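Local coordinates for abietadiene synthase, chloroplastic (Abies grandis, PDB 3S9V), which is a largely helical, multidomain plant chloroplast enzyme of the terpene synthase family, at residues Pro77-Trp82 / Phe253-Phe258; Asn604-Gln609 / Val645-Leu650. All blocks are in the same frame, centred on the assembly; numbering follows the deposited sequence.

Contact 1 of 2, residues Pro77-Trp82 / Phe253-Phe258; sequences PETVEW and FVLKKF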
ATOM      1  N   PRO A  77       4.743 -42.878  -5.203  1.00 30.32           N
ATOM      2  CA  PRO A  77       4.479 -43.255  -6.601  1.00 29.70           C
ATOM      3  C   PRO A  77       3.673 -42.236  -7.408  1.00 26.29           C
ATOM      4  O   PRO A  77       3.869 -42.086  -8.616  1.00 24.14           O
ATOM      5  CB  PRO A  77       3.734 -44.587  -6.470  1.00 24.96           C
ATOM      6  CG  PRO A  77       4.243 -45.137  -5.187  1.00 31.03           C
ATOM      7  CD  PRO A  77       4.257 -43.924  -4.288  1.00 27.41           C
ATOM      8  N   GLU A  78       2.764 -41.543  -6.734  1.00 26.54           N
ATOM      9  CA  GLU A  78       1.926 -40.558  -7.398  1.00 27.66           C
ATOM     10  C   GLU A  78       2.747 -39.394  -7.986  1.00 26.88           C
ATOM     11  O   GLU A  78       2.386 -38.836  -9.019  1.00 25.33           O
ATOM     12  CB  GLU A  78       0.867 -40.028  -6.418  1.00 29.30           C
ATOM     13  CG  GLU A  78       1.414 -39.057  -5.359  1.00 46.83           C
ATOM     14  CD  GLU A  78       1.680 -39.694  -3.995  1.00 46.65           C
ATOM     15  OE1 GLU A  78       2.184 -40.843  -3.937  1.00 41.20           O
ATOM     16  OE2 GLU A  78       1.393 -39.020  -2.979  1.00 36.79           O
ATOM     17  N   THR A  79       3.852 -39.028  -7.341  1.00 24.11           N
ATOM     18  CA  THR A  79       4.655 -37.934  -7.859  1.00 22.60           C
ATOM     19  C   THR A  79       5.380 -38.359  -9.130  1.00 21.38           C
ATOM     20  O   THR A  79       5.544 -37.560 -10.050  1.00 22.39           O
ATOM     21  CB  THR A  79       5.662 -37.414  -6.807  1.00 25.49           C
ATOM     22  OG1 THR A  79       6.601 -38.442  -6.468  1.00 21.49           O
ATOM     23  CG2 THR A  79       4.913 -36.962  -5.556  1.00 12.03           C
ATOM     24  N   VAL A  80       5.803 -39.614  -9.199  1.00 23.45           N
ATOM     25  CA  VAL A  80       6.468 -40.094 -10.407  1.00 23.45           C
ATOM     26  C   VAL A  80       5.467 -40.050 -11.559  1.00 25.81           C
ATOM     27  O   VAL A  80       5.788 -39.615 -12.672  1.00 27.93           O
ATOM     28  CB  VAL A  80       6.979 -41.536 -10.240  1.00 21.92           C
ATOM     29  CG1 VAL A  80       7.445 -42.090 -11.596  1.00 13.13           C
ATOM     30  CG2 VAL A  80       8.131 -41.553  -9.252  1.00 17.67           C
ATOM     31  N   GLU A  81       4.245 -40.494 -11.282  1.00 23.20           N
ATOM     32  CA  GLU A  81       3.201 -40.483 -12.287  1.00 23.21           C
ATOM     33  C   GLU A  81       2.915 -39.040 -12.705  1.00 23.67           C
ATOM     34  O   GLU A  81       2.680 -38.766 -13.877  1.00 26.68           O
ATOM     35  CB  GLU A  81       1.922 -41.130 -11.742  1.00 29.41           C
ATOM     36  CG  GLU A  81       0.800 -41.223 -12.771  1.00 38.07           C
ATOM     37  CD  GLU A  81       1.117 -42.179 -13.919  1.00 44.43           C
ATOM     38  OE1 GLU A  81       0.506 -42.029 -14.998  1.00 50.42           O
ATOM     39  OE2 GLU A  81       1.963 -43.083 -13.740  1.00 48.48           O
ATOM     40  N   TRP A  82       2.935 -38.116 -11.748  1.00 21.38           N
ATOM     41  CA  TRP A  82       2.682 -36.713 -12.067  1.00 20.08           C
ATOM     42  C   TRP A  82       3.691 -36.237 -13.111  1.00 21.45           C
ATOM     43  O   TRP A  82       3.340 -35.557 -14.068  1.00 22.17           O
ATOM     44  CB  TRP A  82       2.809 -35.828 -10.823  1.00 17.68           C
ATOM     45  CG  TRP A  82       2.463 -34.405 -11.122  1.00 21.77           C
ATOM     46  CD1 TRP A  82       1.218 -33.841 -11.098  1.00 19.39           C
ATOM     47  CD2 TRP A  82       3.349 -33.396 -11.612  1.00 16.17           C
ATOM     48  NE1 TRP A  82       1.274 -32.549 -11.553  1.00 17.41           N
ATOM     49  CE2 TRP A  82       2.571 -32.248 -11.876  1.00 20.44           C
ATOM     50  CE3 TRP A  82       4.727 -33.352 -11.861  1.00 17.11           C
ATOM     51  CZ2 TRP A  82       3.125 -31.064 -12.379  1.00 21.09           C
ATOM     52  CZ3 TRP A  82       5.281 -32.178 -12.362  1.00 17.04           C
ATOM     53  CH2 TRP A  82       4.481 -31.049 -12.617  1.00 14.52           C
ATOM     54  N   PHE A 253       2.442 -33.609   4.747  1.00 29.45           N
ATOM     55  CA  PHE A 253       1.607 -32.433   4.967  1.00 27.45           C
ATOM     56  C   PHE A 253       1.399 -31.646   3.675  1.00 28.59           C
ATOM     57  O   PHE A 253       0.295 -31.178   3.396  1.00 29.11           O
ATOM     58  CB  PHE A 253       2.237 -31.551   6.058  1.00 27.63           C
ATOM     59  CG  PHE A 253       1.707 -30.141   6.095  1.00 31.45           C
ATOM     60  CD1 PHE A 253       2.347 -29.124   5.385  1.00 33.54           C
ATOM     61  CD2 PHE A 253       0.586 -29.824   6.851  1.00 24.68           C
ATOM     62  CE1 PHE A 253       1.879 -27.809   5.430  1.00 31.98           C
ATOM     63  CE2 PHE A 253       0.110 -28.513   6.904  1.00 28.17           C
ATOM     64  CZ  PHE A 253       0.760 -27.502   6.190  1.00 29.21           C
ATOM     65  N   VAL A 254       2.455 -31.501   2.881  1.00 26.36           N
ATOM     66  CA  VAL A 254       2.333 -30.786   1.618  1.00 20.30           C
ATOM     67  C   VAL A 254       1.473 -31.602   0.658  1.00 20.21           C
ATOM     68  O   VAL A 254       0.606 -31.057  -0.022  1.00 22.53           O
ATOM     69  CB  VAL A 254       3.710 -30.535   0.971  1.00 19.39           C
ATOM     70  CG1 VAL A 254       3.532 -30.034  -0.455  1.00 13.37           C
ATOM     71  CG2 VAL A 254       4.495 -29.526   1.796  1.00 19.12           C
ATOM     72  N   LEU A 255       1.712 -32.909   0.611  1.00 19.87           N
ATOM     73  CA  LEU A 255       0.952 -33.789  -0.272  1.00 22.93           C
ATOM     74  C   LEU A 255      -0.501 -33.942   0.167  1.00 26.55           C
ATOM     75  O   LEU A 255      -1.354 -34.353  -0.626  1.00 23.71           O
ATOM     76  CB  LEU A 255       1.619 -35.162  -0.364  1.00 19.05           C
ATOM     77  CG  LEU A 255       2.876 -35.155  -1.231  1.00 21.56           C
ATOM     78  CD1 LEU A 255       3.605 -36.471  -1.113  1.00 15.77           C
ATOM     79  CD2 LEU A 255       2.477 -34.882  -2.677  1.00 22.60           C
ATOM     80  N   LYS A 256      -0.784 -33.612   1.421  1.00 28.91           N
ATOM     81  CA  LYS A 256      -2.149 -33.699   1.915  1.00 32.92           C
ATOM     82  C   LYS A 256      -2.950 -32.630   1.180  1.00 34.36           C
ATOM     83  O   LYS A 256      -4.108 -32.840   0.814  1.00 35.38           O
ATOM     84  CB  LYS A 256      -2.196 -33.448   3.425  1.00 40.60           C
ATOM     85  CG  LYS A 256      -3.607 -33.413   4.005  1.00 44.78           C
ATOM     86  CD  LYS A 256      -3.599 -33.349   5.526  1.00 49.39           C
ATOM     87  CE  LYS A 256      -2.922 -32.083   6.041  1.00 59.58           C
ATOM     88  NZ  LYS A 256      -3.657 -30.838   5.675  1.00 61.19           N
ATOM     89  N   LYS A 257      -2.305 -31.489   0.949  1.00 32.30           N
ATOM     90  CA  LYS A 257      -2.924 -30.365   0.258  1.00 29.39           C
ATOM     91  C   LYS A 257      -2.950 -30.545  -1.269  1.00 30.33           C
ATOM     92  O   LYS A 257      -3.980 -30.320  -1.908  1.00 27.52           O
ATOM     93  CB  LYS A 257      -2.171 -29.070   0.609  1.00 33.30           C
ATOM     94  CG  LYS A 257      -2.939 -27.752   0.367  1.00 33.73           C
ATOM     95  CD  LYS A 257      -3.327 -27.546  -1.090  1.00 40.90           C
ATOM     96  CE  LYS A 257      -3.965 -26.178  -1.317  1.00 49.59           C
ATOM     97  NZ  LYS A 257      -5.194 -25.966  -0.499  1.00 53.40           N
ATOM     98  N   PHE A 258      -1.833 -30.969  -1.856  1.00 29.04           N
ATOM     99  CA  PHE A 258      -1.777 -31.107  -3.310  1.00 25.59           C
ATOM    100  C   PHE A 258      -1.917 -32.498  -3.921  1.00 27.28           C
ATOM    101  O   PHE A 258      -1.855 -32.642  -5.139  1.00 29.06           O
ATOM    102  CB  PHE A 258      -0.502 -30.448  -3.829  1.00 23.45           C
ATOM    103  CG  PHE A 258      -0.337 -29.031  -3.377  1.00 22.72           C
ATOM    104  CD1 PHE A 258       0.460 -28.725  -2.286  1.00 19.28           C
ATOM    105  CD2 PHE A 258      -0.998 -28.000  -4.035  1.00 26.41           C
ATOM    106  CE1 PHE A 258       0.603 -27.408  -1.850  1.00 22.11           C
ATOM    107  CE2 PHE A 258      -0.867 -26.684  -3.609  1.00 28.34           C
ATOM    108  CZ  PHE A 258      -0.061 -26.386  -2.513  1.00 25.64           C
TER
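Leu255 reaches from helix 245-258 toward Glu78 and Thr79 on helix 77-85, and its branched tip makes the whole contact. From CB, which already points at the facing helix, the chain runs to CG, anti to the carbonyl carbon (chi1 -75°), and there forks. One branch, CD1, ends 3.9 Å from Glu78 OE2; the other, CD2, lies 4.3 Å from Thr79 CG2. Glu78 comes to meet the leucine from the opposite direction. Its CG sits between backbone N and carbonyl carbon (chi1 74°), and a bend at chi2 brings the carboxylate round so that OE2 rests against a methyl group, a van der Waals touch without polar pairing. The threonine gives its methyl to the leucine and its hydroxyl to the chain just ahead of the helix, where OG1 bonds to Phe76 O. The backbones stay well apart, with Thr79 CA and Leu255 CA 9.4 Å from each other. Phe76, in the loop leading into helix 77-85, also touches Leu255, and Thr59 and Val62 of helix 56-62 pack on Thr79. This is sparse helix-to-helix packing bridged by one leucine, consistent with the helical architecture of plant terpene synthases.

Contact 2 of 2, residues Asn604-Gln609 / Val645-Leu650; sequences NVWKVQ and VLISAL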
ATOM      1  N   ASN A 604     -22.898  27.991  16.194  1.00 18.31           N
ATOM      2  CA  ASN A 604     -21.729  27.990  17.054  1.00 17.36           C
ATOM      3  C   ASN A 604     -20.489  27.608  16.243  1.00 19.26           C
ATOM      4  O   ASN A 604     -19.416  28.187  16.424  1.00 18.14           O
ATOM      5  CB  ASN A 604     -21.937  27.015  18.215  1.00 21.53           C
ATOM      6  CG  ASN A 604     -20.875  27.147  19.282  1.00 25.90           C
ATOM      7  OD1 ASN A 604     -20.126  26.211  19.548  1.00 28.33           O
ATOM      8  ND2 ASN A 604     -20.805  28.318  19.903  1.00 32.21           N
ATOM      9  N   VAL A 605     -20.630  26.637  15.343  1.00 17.51           N
ATOM     10  CA  VAL A 605     -19.500  26.238  14.514  1.00 17.11           C
ATOM     11  C   VAL A 605     -19.001  27.478  13.784  1.00 22.14           C
ATOM     12  O   VAL A 605     -17.804  27.779  13.808  1.00 24.81           O
ATOM     13  CB  VAL A 605     -19.889  25.173  13.465  1.00 18.19           C
ATOM     14  CG1 VAL A 605     -18.735  24.966  12.460  1.00  9.64           C
ATOM     15  CG2 VAL A 605     -20.229  23.866  14.159  1.00 15.77           C
ATOM     16  N   TRP A 606     -19.929  28.199  13.150  1.00 21.56           N
ATOM     17  CA  TRP A 606     -19.590  29.412  12.406  1.00 20.74           C
ATOM     18  C   TRP A 606     -19.151  30.572  13.305  1.00 22.81           C
ATOM     19  O   TRP A 606     -18.305  31.382  12.913  1.00 23.53           O
ATOM     20  CB  TRP A 606     -20.770  29.845  11.516  1.00 14.50           C
ATOM     21  CG  TRP A 606     -20.835  29.078  10.219  1.00 12.68           C
ATOM     22  CD1 TRP A 606     -21.744  28.124   9.876  1.00 16.69           C
ATOM     23  CD2 TRP A 606     -19.895  29.145   9.139  1.00 10.14           C
ATOM     24  NE1 TRP A 606     -21.426  27.583   8.652  1.00 17.33           N
ATOM     25  CE2 TRP A 606     -20.295  28.192   8.178  1.00 11.19           C
ATOM     26  CE3 TRP A 606     -18.747  29.917   8.894  1.00 11.45           C
ATOM     27  CZ2 TRP A 606     -19.586  27.983   6.981  1.00 15.21           C
ATOM     28  CZ3 TRP A 606     -18.038  29.709   7.705  1.00 14.14           C
ATOM     29  CH2 TRP A 606     -18.465  28.746   6.763  1.00 11.04           C
ATOM     30  N   LYS A 607     -19.719  30.650  14.505  1.00 22.87           N
ATOM     31  CA  LYS A 607     -19.361  31.707  15.447  1.00 21.36           C
ATOM     32  C   LYS A 607     -17.850  31.724  15.644  1.00 21.69           C
ATOM     33  O   LYS A 607     -17.212  32.760  15.497  1.00 21.75           O
ATOM     34  CB  LYS A 607     -20.053  31.476  16.794  1.00 22.32           C
ATOM     35  CG  LYS A 607     -19.558  32.376  17.928  1.00 24.90           C
ATOM     36  CD  LYS A 607     -20.198  31.990  19.253  1.00 35.62           C
ATOM     37  CE  LYS A 607     -19.576  32.737  20.429  1.00 43.08           C
ATOM     38  NZ  LYS A 607     -19.704  34.216  20.287  1.00 52.52           N
ATOM     39  N   VAL A 608     -17.280  30.565  15.961  1.00 22.82           N
ATOM     40  CA  VAL A 608     -15.842  30.460  16.194  1.00 22.02           C
ATOM     41  C   VAL A 608     -15.031  30.717  14.929  1.00 20.53           C
ATOM     42  O   VAL A 608     -13.954  31.311  14.984  1.00 20.85           O
ATOM     43  CB  VAL A 608     -15.483  29.070  16.780  1.00 25.37           C
ATOM     44  CG1 VAL A 608     -13.969  28.934  16.954  1.00 16.95           C
ATOM     45  CG2 VAL A 608     -16.185  28.892  18.131  1.00 27.86           C
ATOM     46  N   GLN A 609     -15.555  30.279  13.790  1.00 17.64           N
ATOM     47  CA  GLN A 609     -14.874  30.469  12.515  1.00 17.83           C
ATOM     48  C   GLN A 609     -14.776  31.955  12.152  1.00 21.42           C
ATOM     49  O   GLN A 609     -13.706  32.446  11.762  1.00 21.14           O
ATOM     50  CB  GLN A 609     -15.616  29.736  11.401  1.00 17.16           C
ATOM     51  CG  GLN A 609     -14.887  29.758  10.068  1.00 17.30           C
ATOM     52  CD  GLN A 609     -13.550  29.051  10.156  1.00 23.62           C
ATOM     53  OE1 GLN A 609     -13.487  27.879  10.522  1.00 24.65           O
ATOM     54  NE2 GLN A 609     -12.473  29.758   9.827  1.00 20.79           N
ATOM     55  N   VAL A 645     -15.537  19.997   8.573  1.00 16.55           N
ATOM     56  CA  VAL A 645     -15.749  18.717   9.233  1.00 16.77           C
ATOM     57  C   VAL A 645     -16.959  18.697  10.163  1.00 19.01           C
ATOM     58  O   VAL A 645     -17.808  17.812  10.071  1.00 24.12           O
ATOM     59  CB  VAL A 645     -14.506  18.306  10.052  1.00 15.87           C
ATOM     60  CG1 VAL A 645     -14.829  17.104  10.932  1.00 16.53           C
ATOM     61  CG2 VAL A 645     -13.360  17.970   9.109  1.00 20.42           C
ATOM     62  N   LEU A 646     -17.039  19.672  11.058  1.00 17.20           N
ATOM     63  CA  LEU A 646     -18.127  19.716  12.017  1.00 18.83           C
ATOM     64  C   LEU A 646     -19.521  19.806  11.396  1.00 19.32           C
ATOM     65  O   LEU A 646     -20.488  19.270  11.943  1.00 20.40           O
ATOM     66  CB  LEU A 646     -17.886  20.856  13.002  1.00 13.45           C
ATOM     67  CG  LEU A 646     -16.628  20.623  13.858  1.00 19.55           C
ATOM     68  CD1 LEU A 646     -16.375  21.818  14.767  1.00 15.45           C
ATOM     69  CD2 LEU A 646     -16.794  19.358  14.687  1.00 12.55           C
ATOM     70  N   ILE A 647     -19.638  20.465  10.253  1.00 18.43           N
ATOM     71  CA  ILE A 647     -20.940  20.546   9.617  1.00 19.57           C
ATOM     72  C   ILE A 647     -21.212  19.281   8.790  1.00 19.67           C
ATOM     73  O   ILE A 647     -22.323  18.757   8.805  1.00 20.41           O
ATOM     74  CB  ILE A 647     -21.053  21.824   8.772  1.00 23.82           C
ATOM     75  CG1 ILE A 647     -20.866  23.038   9.697  1.00 18.40           C
ATOM     76  CG2 ILE A 647     -22.408  21.877   8.076  1.00 25.31           C
ATOM     77  CD1 ILE A 647     -21.106  24.370   9.056  1.00 26.39           C
ATOM     78  N   SER A 648     -20.191  18.769   8.103  1.00 17.00           N
ATOM     79  CA  SER A 648     -20.344  17.546   7.312  1.00 20.63           C
ATOM     80  C   SER A 648     -20.669  16.323   8.196  1.00 23.07           C
ATOM     81  O   SER A 648     -21.394  15.419   7.771  1.00 19.65           O
ATOM     82  CB  SER A 648     -19.060  17.255   6.530  1.00 24.93           C
ATOM     83  OG  SER A 648     -18.782  18.268   5.584  1.00 37.83           O
ATOM     84  N   ALA A 649     -20.124  16.303   9.414  1.00 19.17           N
ATOM     85  CA  ALA A 649     -20.322  15.205  10.362  1.00 20.51           C
ATOM     86  C   ALA A 649     -21.782  14.963  10.757  1.00 23.81           C
ATOM     87  O   ALA A 649     -22.092  13.978  11.426  1.00 22.61           O
ATOM     88  CB  ALA A 649     -19.486  15.451  11.619  1.00 16.00           C
ATOM     89  N   LEU A 650     -22.670  15.870  10.369  1.00 25.36           N
ATOM     90  CA  LEU A 650     -24.092  15.723  10.670  1.00 25.74           C
ATOM     91  C   LEU A 650     -24.772  14.890   9.590  1.00 25.56           C
ATOM     92  O   LEU A 650     -25.910  14.466   9.756  1.00 25.40           O
ATOM     93  CB  LEU A 650     -24.778  17.091  10.706  1.00 25.19           C
ATOM     94  CG  LEU A 650     -24.694  18.007  11.925  1.00 22.17           C
ATOM     95  CD1 LEU A 650     -23.327  17.944  12.552  1.00 29.19           C
ATOM     96  CD2 LEU A 650     -25.032  19.420  11.474  1.00 18.56           C
TER
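Val605 and Trp606, neighbours on helix 599-621, pack against Leu646 and Ile647, neighbours on helix 641-648. The aliphatic part of the contact is shared out by Val605, whose two methyls go to different partners. CG1, anti to the backbone N (chi1 170°), touches Ile647 CG1 at 4.0 Å, while CG2, beside that N, meets Leu646 CB, also at 4.0 Å. Backbones come fairly close here, Val605 CA and Leu646 CA being 7.1 Å apart.

The aromatic part belongs to Trp606 and the end of Ile647. An extended chi2 of -173° carries Ile647 CD1 out to the pyrrole side of the indole, which it approaches obliquely, the two side chains crossing at about a right angle. CD1 is 3.3 Å from Trp606 NE1, a tight fit, and 3.9 Å from Trp606 CD1. The indole also meets the rings of Phe579 and Phe583 edge-to-face, and Thr534 and Leu537 of helix 521-541 touch it.

Polar bonding sits around this apolar seam, and the donors Tyr601 and Arg666 lie outside the two segments: Tyr601 OH bonds to Leu646 O, Arg666 NH1 to Val605 O, and Gln609 OE1 pairs with Thr643 OG1. The first and last of these tie the same two helices together.

With all four touching side chains buried and meeting through carbon-rich surfaces, the direct contact probably rests on shape and exclusion of water, whereas the directional bonds run from neighbouring side chains, two of them to the backbone oxygens of Val605 and Leu646.

Contact 1 and contact 2 stand toward opposite ends of an elongated chain, on opposite sides of its centre, with their own centres 65 Å apart. Even their nearest atoms are about 45 Å from each other, so neither can touch the other directly. Along the sequence they follow in series: 77-82 with 253-258 closes before 604-609 with 645-650 opens. The first bridges 170 intervening residues and the second only 35, joining helices much nearer in sequence. Contact 2 falls in the metal-binding family region, whereas 253-258 of contact 1 belongs to the N-terminal terpene synthase region; both are buried helix-to-helix packing.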